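Peptidoglycan-N-acetylmuramic acid deacetylase PdaA (Bacillus subtilis, PDB 1W1B) removes the acetyl group from N-acetylmuramic acid residues of peptidoglycan, leading to muramic delta-lactam in the spore cortex, and is required for germination. Local coordinates at residues K58-Y63 / Q236-K241; I115-F120 / D135-V140; H121-T126 / R157-V162. One frame throughout, in Å; residues are numbered along the deposited sequence.

Interaction 1: residues K58-Y63 / Q236-K241; sequences KEKTIY and QGYTFK
OE2 of E59 is gripped by two donors, one from each segment. K241 NZ forms a salt bridge to E59 OE2 at 3.0 Å, on the syn lone pair. T61 OG1 donates to E59 OE2 at 2.7 Å from the anti side, somewhat out of the carboxylate plane. The K241 chain runs extended over T61, and its CG lies 3.6 Å from T61 CG2. NZ has a second acidic partner in E249 of helix 243-251. Losing the amine to an alanine here is likely to leave E59 and E249 without their shared cation and the T61 methyl without its cover.

Strand 239-241 pairs in parallel with strand 61-68 in the sheet of the NodB homology domain, and helix 222-235 touches Y238 and F240. T239 N donates to K60 O, I62 N to T239 O and K241 N to I62 O. Just ahead of the pairing, the Y238 ring is held between two aliphatic groups. K60 CG sits over one face, 3.8 Å from the ring centroid. I62 CD1 sits over the opposite face, 3.9 Å from the centroid. I62 CG1 lies beside its backbone N (chi1 -71°), and from there CD1 reaches the ring. The K60 chain continues straight across Y238, and NZ donates to Q236 O at 2.6 Å. G237 closes the preceding helix with a Schellman motif. I62 CG2 also touches F240 CE2, 3.7 Å away.

I62 and F240 thus share an apolar face, while the T61, Y63 and K241 face mixes apolar groups with a cluster of carboxylate, hydroxyl and ammonium.

Interaction 2: residues I115-F120 / D135-V140; sequences IGNHSF and DELDSV. With CD (cadmium ion), chain C.
E136 meets F120 first through its backbone: F120 N donates to E136 O at 2.9 Å. The bent E136 side chain brings OE1 to 3.5 Å from F120 CB. Its other oxygen, OE2, is hydrogen-bonded to H121, the next residue along the loop.

L137 offers its carbonyl to the side chain of N117. N117 ND2 donates to L137 O at 2.8 Å, with the acceptor almost in the amide plane. The bond is fairly straight at the hydrogen (160°), but it meets the carbonyl from the side. The other end of the amide is also used. N117 OD1 accepts from S119 N at 2.8 Å and forms an Asx turn, so both ends of the group are tied and its flip is fixed.

S139 turns its hydroxyl back to the helix, where OG donates to D135 O. Its OG lies 3.3 Å from F120 CB. F120 CG stands opposite its backbone N (chi1 -160°), which brings CD2 close to S139 OG.

V140 packs against the turn with CB and CG2. Its CB is 3.6 Å from N117 OD1, and its CG2 lies 3.3 Å from F120 N.

The helix therefore braces the turn that leaves strand 114-117 and carries H118. H118 faces away from the helix, and its NE2 binds the cadmium ion together with H122. This strand end followed by two histidines four residues apart belongs to the metal site of the NodB homology domain in family 4 carbohydrate esterases.

Interaction 3: residues H121-T126 / R157-V162; sequences HHPDLT and RPPRGV. With CD (cadmium ion), chain D; CD (cadmium ion), chain C.
P159 lies over the ring of H122 in a CH-pi contact. Its CB lies over the centre of one face, 3.5 Å from the ring centroid and 12° off the normal. H122 CG lies opposite its backbone N (chi1 -162°), and the imidazole extends alongside P159 toward the metal.

Two cadmium ions are bound. H122 NE2 binds the chain C ion at 2.4 Å, with H118 as the other protein ligand and three waters completing the shell. One of these, water 2, accepts from R160 N at 2.7 Å, so the second segment positions a metal-bound water. H121 NE2 binds the chain D ion at 2.6 Å.

The apolar contacts continue along P159. L125 CD1 reaches P159 CD at 3.5 Å, crossing the ring at about a right angle. V162 CG1 rests 4.0 Å from T126 CG2 and beside the carboxylate of D124.

Polar bonds shape the first segment, and water 4 links it to the second. D124 OD1 accepts from T126 N at 2.8 Å and from T126 OG1 at 2.7 Å, both from one face of the carboxylate. The backbone bond makes an Asx turn. Water 4 accepts from L125 N and also lies within hydrogen-bonding distance of P159 O and V162 O.

The contact joins the loop between strand 114-117 and helix 130-148 to the loop between strands 155-156 and 162-163. Helix 165-173 touches L125 and T126 through V167. Strand 23-24 meets R160 and V162. R157 reaches inward to form a salt bridge with D67, the probable catalytic base, and touches strand 211-215.

From the N terminus the chain first enters interaction 1 at 58-63. That loop closes only at 236-241, where the last strand of the parallel sheet pairs with strand 61-68. Interactions 2 and 3 are both nested inside it. Segment 115-120 spans the end of strand 114-117 and the turn after it, and the chain returns on helix 130-148 to close interaction 2. Residues 121-126 lie within that short loop but pair onward with 157-162, so interactions 2 and 3 cross. These two touch each other and share one cadmium ion with its waters. Interaction 1 lies on the opposite side of the chain's centre, about 29 Å from either between centres.

Interaction 1: residues K58-Y63 / Q236-K241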
loop_
_atom_site.group_PDB
_atom_site.type_symbol
_atom_site.label_atom_id
_atom_site.label_comp_id
_atom_site.label_asym_id
_atom_site.label_seq_id
_atom_site.Cartn_x
_atom_site.Cartn_y
_atom_site.Cartn_z
ATOM N N LYS A 58 -14.388 -5.516 11.878
ATOM C CA LYS A 58 -15.609 -5.357 12.645
ATOM C C LYS A 58 -16.386 -4.093 12.276
ATOM O O LYS A 58 -17.564 -3.969 12.610
ATOM C CB LYS A 58 -15.282 -5.385 14.137
ATOM C CG LYS A 58 -14.765 -6.752 14.609
ATOM C CD LYS A 58 -15.825 -7.850 14.387
ATOM C CE LYS A 58 -15.251 -9.257 14.513
ATOM N NZ LYS A 58 -14.250 -9.556 13.427
ATOM N N GLU A 59 -15.742 -3.160 11.583
ATOM C CA GLU A 59 -16.420 -1.929 11.164
ATOM C C GLU A 59 -16.294 -1.741 9.656
ATOM O O GLU A 59 -15.408 -2.322 9.020
ATOM C CB GLU A 59 -15.842 -0.706 11.898
ATOM C CG GLU A 59 -14.328 -0.565 11.787
ATOM C CD GLU A 59 -13.784 0.631 12.555
ATOM O OE1 GLU A 59 -14.097 0.743 13.759
ATOM O OE2 GLU A 59 -13.044 1.454 11.963
ATOM N N LYS A 60 -17.189 -0.937 9.089
ATOM C CA LYS A 60 -17.193 -0.663 7.657
ATOM C C LYS A 60 -16.135 0.384 7.302
ATOM O O LYS A 60 -16.452 1.539 6.975
ATOM C CB LYS A 60 -18.574 -0.174 7.232
ATOM C CG LYS A 60 -19.199 -0.968 6.104
ATOM C CD LYS A 60 -20.603 -0.455 5.841
ATOM C CE LYS A 60 -21.234 -1.180 4.665
ATOM N NZ LYS A 60 -22.647 -0.760 4.486
ATOM N N THR A 61 -14.875 -0.034 7.369
ATOM C CA THR A 61 -13.764 0.854 7.082
ATOM C C THR A 61 -12.872 0.278 5.994
ATOM O O THR A 61 -12.709 -0.936 5.875
ATOM C CB THR A 61 -12.917 1.114 8.362
ATOM O OG1 THR A 61 -13.757 1.670 9.382
ATOM C CG2 THR A 61 -11.770 2.083 8.075
ATOM N N ILE A 62 -12.318 1.179 5.195
ATOM C CA ILE A 62 -11.418 0.830 4.112
ATOM C C ILE A 62 -10.179 1.709 4.261
ATOM O O ILE A 62 -10.262 2.874 4.693
ATOM C CB ILE A 62 -12.083 1.071 2.742
ATOM C CG1 ILE A 62 -13.178 0.013 2.519
ATOM C CG2 ILE A 62 -11.035 1.024 1.630
ATOM C CD1 ILE A 62 -13.991 0.223 1.259
ATOM N N TYR A 63 -9.029 1.131 3.944
ATOM C CA TYR A 63 -7.762 1.843 4.039
ATOM C C TYR A 63 -7.131 1.793 2.656
ATOM O O TYR A 63 -6.824 0.711 2.167
ATOM C CB TYR A 63 -6.831 1.145 5.034
ATOM C CG TYR A 63 -7.499 0.733 6.328
ATOM C CD1 TYR A 63 -7.444 1.551 7.463
ATOM C CD2 TYR A 63 -8.188 -0.477 6.420
ATOM C CE1 TYR A 63 -8.061 1.165 8.655
ATOM C CE2 TYR A 63 -8.801 -0.873 7.599
ATOM C CZ TYR A 63 -8.735 -0.052 8.715
ATOM O OH TYR A 63 -9.316 -0.464 9.901
ATOM N N GLN A 236 -22.333 4.035 0.613
ATOM C CA GLN A 236 -22.683 2.709 1.108
ATOM C C GLN A 236 -22.454 2.545 2.599
ATOM O O GLN A 236 -22.773 1.499 3.160
ATOM C CB GLN A 236 -21.900 1.630 0.352
ATOM C CG GLN A 236 -22.506 1.318 -1.002
ATOM C CD GLN A 236 -21.603 0.476 -1.875
ATOM O OE1 GLN A 236 -21.062 -0.547 -1.434
ATOM N NE2 GLN A 236 -21.442 0.895 -3.132
ATOM N N GLY A 237 -21.891 3.563 3.243
ATOM C CA GLY A 237 -21.648 3.456 4.671
ATOM C C GLY A 237 -20.212 3.190 5.098
ATOM O O GLY A 237 -19.944 2.957 6.286
ATOM N N TYR A 238 -19.279 3.219 4.148
ATOM C CA TYR A 238 -17.865 2.987 4.471
ATOM C C TYR A 238 -17.131 4.253 4.900
ATOM O O TYR A 238 -17.351 5.326 4.343
ATOM C CB TYR A 238 -17.110 2.419 3.254
ATOM C CG TYR A 238 -17.302 0.943 3.018
ATOM C CD1 TYR A 238 -16.527 -0.002 3.694
ATOM C CD2 TYR A 238 -18.265 0.487 2.112
ATOM C CE1 TYR A 238 -16.704 -1.369 3.474
ATOM C CE2 TYR A 238 -18.452 -0.874 1.881
ATOM C CZ TYR A 238 -17.670 -1.793 2.562
ATOM O OH TYR A 238 -17.856 -3.132 2.313
ATOM N N THR A 239 -16.263 4.120 5.895
ATOM C CA THR A 239 -15.429 5.237 6.322
ATOM C C THR A 239 -14.011 4.835 5.872
ATOM O O THR A 239 -13.623 3.663 6.011
ATOM C CB THR A 239 -15.466 5.448 7.870
ATOM O OG1 THR A 239 -16.644 6.189 8.218
ATOM C CG2 THR A 239 -14.244 6.232 8.356
ATOM N N PHE A 240 -13.281 5.796 5.293
ATOM C CA PHE A 240 -11.913 5.584 4.824
ATOM C C PHE A 240 -10.919 6.127 5.852
ATOM O O PHE A 240 -10.966 7.298 6.199
ATOM C CB PHE A 240 -11.669 6.293 3.487
ATOM C CG PHE A 240 -12.442 5.719 2.347
ATOM C CD1 PHE A 240 -13.783 6.066 2.144
ATOM C CD2 PHE A 240 -11.851 4.798 1.493
ATOM C CE1 PHE A 240 -14.521 5.498 1.110
ATOM C CE2 PHE A 240 -12.581 4.221 0.453
ATOM C CZ PHE A 240 -13.916 4.567 0.258
ATOM N N LYS A 241 -10.032 5.266 6.340
ATOM C CA LYS A 241 -9.029 5.666 7.311
ATOM C C LYS A 241 -7.609 5.394 6.794
ATOM O O LYS A 241 -7.422 4.771 5.745
ATOM C CB LYS A 241 -9.269 4.932 8.632
ATOM C CG LYS A 241 -10.610 5.277 9.254
ATOM C CD LYS A 241 -10.786 4.567 10.570
ATOM C CE LYS A 241 -12.170 4.843 11.173
ATOM N NZ LYS A 241 -12.195 4.319 12.573
#

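Interaction 2: residues I115-F120 / D135-V140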
loop_
_atom_site.group_PDB
_atom_site.type_symbol
_atom_site.label_atom_id
_atom_site.label_comp_id
_atom_site.label_asym_id
_atom_site.label_seq_id
_atom_site.Cartn_x
_atom_site.Cartn_y
_atom_site.Cartn_z
ATOM N N ILE A 115 3.815 8.358 3.703
ATOM C CA ILE A 115 4.719 7.834 2.701
ATOM C C ILE A 115 5.318 6.539 3.259
ATOM O O ILE A 115 5.989 6.549 4.296
ATOM C CB ILE A 115 5.824 8.858 2.370
ATOM C CG1 ILE A 115 5.212 10.055 1.629
ATOM C CG2 ILE A 115 6.894 8.204 1.507
ATOM C CD1 ILE A 115 6.129 11.301 1.589
ATOM N N GLY A 116 5.028 5.427 2.585
ATOM C CA GLY A 116 5.515 4.128 3.013
ATOM C C GLY A 116 6.750 3.731 2.230
ATOM O O GLY A 116 7.098 4.372 1.237
ATOM N N ASN A 117 7.396 2.650 2.655
ATOM C CA ASN A 117 8.622 2.199 2.023
ATOM C C ASN A 117 8.414 1.017 1.076
ATOM O O ASN A 117 7.890 -0.038 1.469
ATOM C CB ASN A 117 9.646 1.810 3.101
ATOM C CG ASN A 117 11.091 1.997 2.638
ATOM O OD1 ASN A 117 11.459 1.625 1.521
ATOM N ND2 ASN A 117 11.911 2.574 3.500
ATOM N N HIS A 118 8.835 1.192 -0.174
ATOM C CA HIS A 118 8.725 0.122 -1.160
ATOM C C HIS A 118 10.138 -0.266 -1.635
ATOM O O HIS A 118 10.293 -0.907 -2.679
ATOM C CB HIS A 118 7.848 0.580 -2.341
ATOM C CG HIS A 118 7.212 -0.545 -3.100
ATOM N ND1 HIS A 118 6.918 -1.762 -2.521
ATOM C CD2 HIS A 118 6.764 -0.618 -4.378
ATOM C CE1 HIS A 118 6.318 -2.537 -3.409
ATOM N NE2 HIS A 118 6.213 -1.866 -4.543
ATOM N N SER A 119 11.143 0.123 -0.834
ATOM C CA SER A 119 12.583 -0.129 -1.072
ATOM C C SER A 119 13.182 0.743 -2.170
ATOM O O SER A 119 12.493 1.166 -3.099
ATOM C CB SER A 119 12.867 -1.597 -1.408
ATOM O OG SER A 119 12.593 -1.846 -2.770
ATOM N N PHE A 120 14.481 0.990 -2.075
ATOM C CA PHE A 120 15.143 1.855 -3.038
ATOM C C PHE A 120 15.180 1.342 -4.468
ATOM O O PHE A 120 14.747 2.044 -5.390
ATOM C CB PHE A 120 16.572 2.196 -2.582
ATOM C CG PHE A 120 17.127 3.418 -3.258
ATOM C CD1 PHE A 120 17.799 3.319 -4.471
ATOM C CD2 PHE A 120 16.868 4.690 -2.738
ATOM C CE1 PHE A 120 18.196 4.467 -5.166
ATOM C CE2 PHE A 120 17.261 5.846 -3.422
ATOM C CZ PHE A 120 17.922 5.735 -4.639
ATOM N N ASP A 135 20.072 -0.950 3.920
ATOM C CA ASP A 135 20.378 0.164 3.043
ATOM C C ASP A 135 19.257 0.387 2.037
ATOM O O ASP A 135 18.933 1.525 1.704
ATOM C CB ASP A 135 21.705 -0.056 2.321
ATOM C CG ASP A 135 22.159 1.186 1.577
ATOM O OD1 ASP A 135 22.194 2.264 2.198
ATOM O OD2 ASP A 135 22.479 1.102 0.380
ATOM N N GLU A 136 18.664 -0.700 1.558
ATOM C CA GLU A 136 17.559 -0.599 0.620
ATOM C C GLU A 136 16.402 0.219 1.216
ATOM O O GLU A 136 15.775 1.009 0.516
ATOM C CB GLU A 136 17.046 -1.996 0.237
ATOM C CG GLU A 136 17.792 -2.640 -0.927
ATOM C CD GLU A 136 17.726 -1.800 -2.189
ATOM O OE1 GLU A 136 16.645 -1.253 -2.488
ATOM O OE2 GLU A 136 18.751 -1.690 -2.891
ATOM N N LEU A 137 16.126 0.033 2.507
ATOM C CA LEU A 137 15.030 0.748 3.149
ATOM C C LEU A 137 15.419 2.133 3.658
ATOM O O LEU A 137 14.691 3.100 3.446
ATOM C CB LEU A 137 14.457 -0.089 4.299
ATOM C CG LEU A 137 14.093 -1.545 3.956
ATOM C CD1 LEU A 137 13.354 -2.185 5.133
ATOM C CD2 LEU A 137 13.222 -1.592 2.714
ATOM N N ASP A 138 16.563 2.243 4.323
ATOM C CA ASP A 138 16.973 3.544 4.854
ATOM C C ASP A 138 17.149 4.609 3.778
ATOM O O ASP A 138 16.747 5.761 3.978
ATOM C CB ASP A 138 18.283 3.441 5.671
ATOM C CG ASP A 138 18.780 4.822 6.162
ATOM O OD1 ASP A 138 19.782 5.339 5.614
ATOM O OD2 ASP A 138 18.157 5.406 7.088
ATOM N N SER A 139 17.745 4.228 2.645
ATOM C CA SER A 139 17.998 5.177 1.570
ATOM C C SER A 139 16.724 5.832 1.032
ATOM O O SER A 139 16.763 6.969 0.552
ATOM C CB SER A 139 18.818 4.515 0.445
ATOM O OG SER A 139 18.261 3.274 0.046
ATOM N N VAL A 140 15.596 5.130 1.113
ATOM C CA VAL A 140 14.318 5.705 0.670
ATOM C C VAL A 140 13.932 6.821 1.659
ATOM O O VAL A 140 13.587 7.936 1.243
ATOM C CB VAL A 140 13.192 4.606 0.592
ATOM C CG1 VAL A 140 11.803 5.248 0.488
ATOM C CG2 VAL A 140 13.414 3.732 -0.631
HETATM CD CD CD C . 5.894 -2.773 -6.786
HETATM O O HOH W 1 3.169 -3.043 -6.896
HETATM O O HOH W 2 5.399 -4.895 -5.810
HETATM O O HOH W 3 5.851 -0.575 -7.798
#

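Interaction 3: residues H121-T126 / R157-V162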
loop_
_atom_site.group_PDB
_atom_site.type_symbol
_atom_site.label_atom_id
_atom_site.label_comp_id
_atom_site.label_asym_id
_atom_site.label_seq_id
_atom_site.Cartn_x
_atom_site.Cartn_y
_atom_site.Cartn_z
ATOM N N HIS A 121 15.687 0.126 -4.658
ATOM C CA HIS A 121 15.790 -0.434 -5.999
ATOM C C HIS A 121 14.697 -1.427 -6.339
ATOM O O HIS A 121 14.728 -2.018 -7.410
ATOM C CB HIS A 121 17.151 -1.113 -6.219
ATOM C CG HIS A 121 18.323 -0.196 -6.066
ATOM N ND1 HIS A 121 19.061 -0.120 -4.904
ATOM C CD2 HIS A 121 18.884 0.685 -6.928
ATOM C CE1 HIS A 121 20.028 0.767 -5.059
ATOM N NE2 HIS A 121 19.941 1.269 -6.277
ATOM N N HIS A 122 13.736 -1.614 -5.437
ATOM C CA HIS A 122 12.637 -2.544 -5.680
ATOM C C HIS A 122 13.168 -3.952 -6.013
ATOM O O HIS A 122 12.725 -4.592 -6.971
ATOM C CB HIS A 122 11.757 -2.018 -6.825
ATOM C CG HIS A 122 10.389 -2.633 -6.882
ATOM N ND1 HIS A 122 10.065 -3.665 -7.736
ATOM C CD2 HIS A 122 9.250 -2.335 -6.210
ATOM C CE1 HIS A 122 8.788 -3.975 -7.591
ATOM N NE2 HIS A 122 8.270 -3.182 -6.670
ATOM N N PRO A 123 14.135 -4.450 -5.224
ATOM C CA PRO A 123 14.678 -5.789 -5.487
ATOM C C PRO A 123 13.852 -6.857 -4.768
ATOM O O PRO A 123 12.933 -6.542 -4.010
ATOM C CB PRO A 123 16.075 -5.703 -4.889
ATOM C CG PRO A 123 15.790 -4.916 -3.615
ATOM C CD PRO A 123 14.874 -3.792 -4.121
ATOM N N ASP A 124 14.179 -8.116 -5.022
ATOM C CA ASP A 124 13.532 -9.215 -4.331
ATOM C C ASP A 124 14.369 -9.251 -3.053
ATOM O O ASP A 124 15.535 -9.646 -3.083
ATOM C CB ASP A 124 13.724 -10.533 -5.078
ATOM C CG ASP A 124 13.146 -11.717 -4.314
ATOM O OD1 ASP A 124 13.083 -11.671 -3.067
ATOM O OD2 ASP A 124 12.762 -12.706 -4.956
ATOM N N LEU A 125 13.784 -8.823 -1.939
ATOM C CA LEU A 125 14.493 -8.778 -0.665
ATOM C C LEU A 125 14.977 -10.136 -0.138
ATOM O O LEU A 125 15.855 -10.177 0.725
ATOM C CB LEU A 125 13.608 -8.091 0.390
ATOM C CG LEU A 125 13.200 -6.630 0.100
ATOM C CD1 LEU A 125 12.059 -6.222 1.044
ATOM C CD2 LEU A 125 14.407 -5.702 0.236
ATOM N N THR A 126 14.427 -11.244 -0.646
ATOM C CA THR A 126 14.857 -12.554 -0.150
ATOM C C THR A 126 16.241 -12.895 -0.696
ATOM O O THR A 126 16.899 -13.810 -0.223
ATOM C CB THR A 126 13.846 -13.702 -0.501
ATOM O OG1 THR A 126 13.853 -13.961 -1.908
ATOM C CG2 THR A 126 12.435 -13.326 -0.062
ATOM N N ARG A 157 6.233 -2.398 2.294
ATOM C CA ARG A 157 5.506 -3.257 1.378
ATOM C C ARG A 157 6.622 -3.852 0.500
ATOM O O ARG A 157 7.262 -3.144 -0.277
ATOM C CB ARG A 157 4.496 -2.494 0.535
ATOM C CG ARG A 157 3.676 -3.467 -0.320
ATOM C CD ARG A 157 2.427 -2.837 -0.857
ATOM N NE ARG A 157 1.329 -2.794 0.111
ATOM C CZ ARG A 157 0.313 -1.948 0.003
ATOM N NH1 ARG A 157 0.290 -1.088 -1.009
ATOM N NH2 ARG A 157 -0.681 -1.973 0.873
ATOM N N PRO A 158 6.887 -5.160 0.650
ATOM C CA PRO A 158 7.930 -5.871 -0.105
ATOM C C PRO A 158 7.809 -5.694 -1.614
ATOM O O PRO A 158 6.709 -5.781 -2.168
ATOM C CB PRO A 158 7.729 -7.333 0.296
ATOM C CG PRO A 158 7.093 -7.237 1.652
ATOM C CD PRO A 158 6.119 -6.102 1.487
ATOM N N PRO A 159 8.935 -5.421 -2.294
ATOM C CA PRO A 159 8.880 -5.257 -3.747
ATOM C C PRO A 159 8.429 -6.594 -4.350
ATOM O O PRO A 159 8.864 -7.658 -3.893
ATOM C CB PRO A 159 10.318 -4.910 -4.105
ATOM C CG PRO A 159 10.814 -4.195 -2.890
ATOM C CD PRO A 159 10.260 -5.047 -1.766
ATOM N N ARG A 160 7.547 -6.541 -5.347
ATOM C CA ARG A 160 7.025 -7.748 -5.997
ATOM C C ARG A 160 6.117 -8.571 -5.090
ATOM O O ARG A 160 5.678 -9.655 -5.474
ATOM C CB ARG A 160 8.163 -8.655 -6.483
ATOM C CG ARG A 160 8.961 -8.124 -7.674
ATOM C CD ARG A 160 8.900 -9.076 -8.892
ATOM N NE ARG A 160 7.597 -9.076 -9.559
ATOM C CZ ARG A 160 6.667 -10.023 -9.425
ATOM N NH1 ARG A 160 6.876 -11.079 -8.644
ATOM N NH2 ARG A 160 5.517 -9.907 -10.078
ATOM N N GLY A 161 5.845 -8.068 -3.890
ATOM C CA GLY A 161 4.988 -8.787 -2.964
ATOM C C GLY A 161 5.659 -10.053 -2.461
ATOM O O GLY A 161 5.026 -10.919 -1.853
ATOM N N VAL A 162 6.959 -10.150 -2.710
ATOM C CA VAL A 162 7.732 -11.306 -2.301
ATOM C C VAL A 162 8.440 -11.098 -0.974
ATOM O O VAL A 162 9.126 -10.099 -0.769
ATOM C CB VAL A 162 8.789 -11.666 -3.363
ATOM C CG1 VAL A 162 9.619 -12.842 -2.891
ATOM C CG2 VAL A 162 8.105 -11.989 -4.670
HETATM CD CD CD D . 21.640 3.056 -7.024
HETATM CD CD CD C . 5.894 -2.773 -6.786
HETATM O O HOH W 4 10.859 -8.125 -1.729
HETATM O O HOH W 2 5.399 -4.895 -5.810
HETATM O O HOH W 1 3.169 -3.043 -6.896
HETATM O O HOH W 3 5.851 -0.575 -7.798
HETATM O O HOH W 5 21.549 5.697 -6.577
#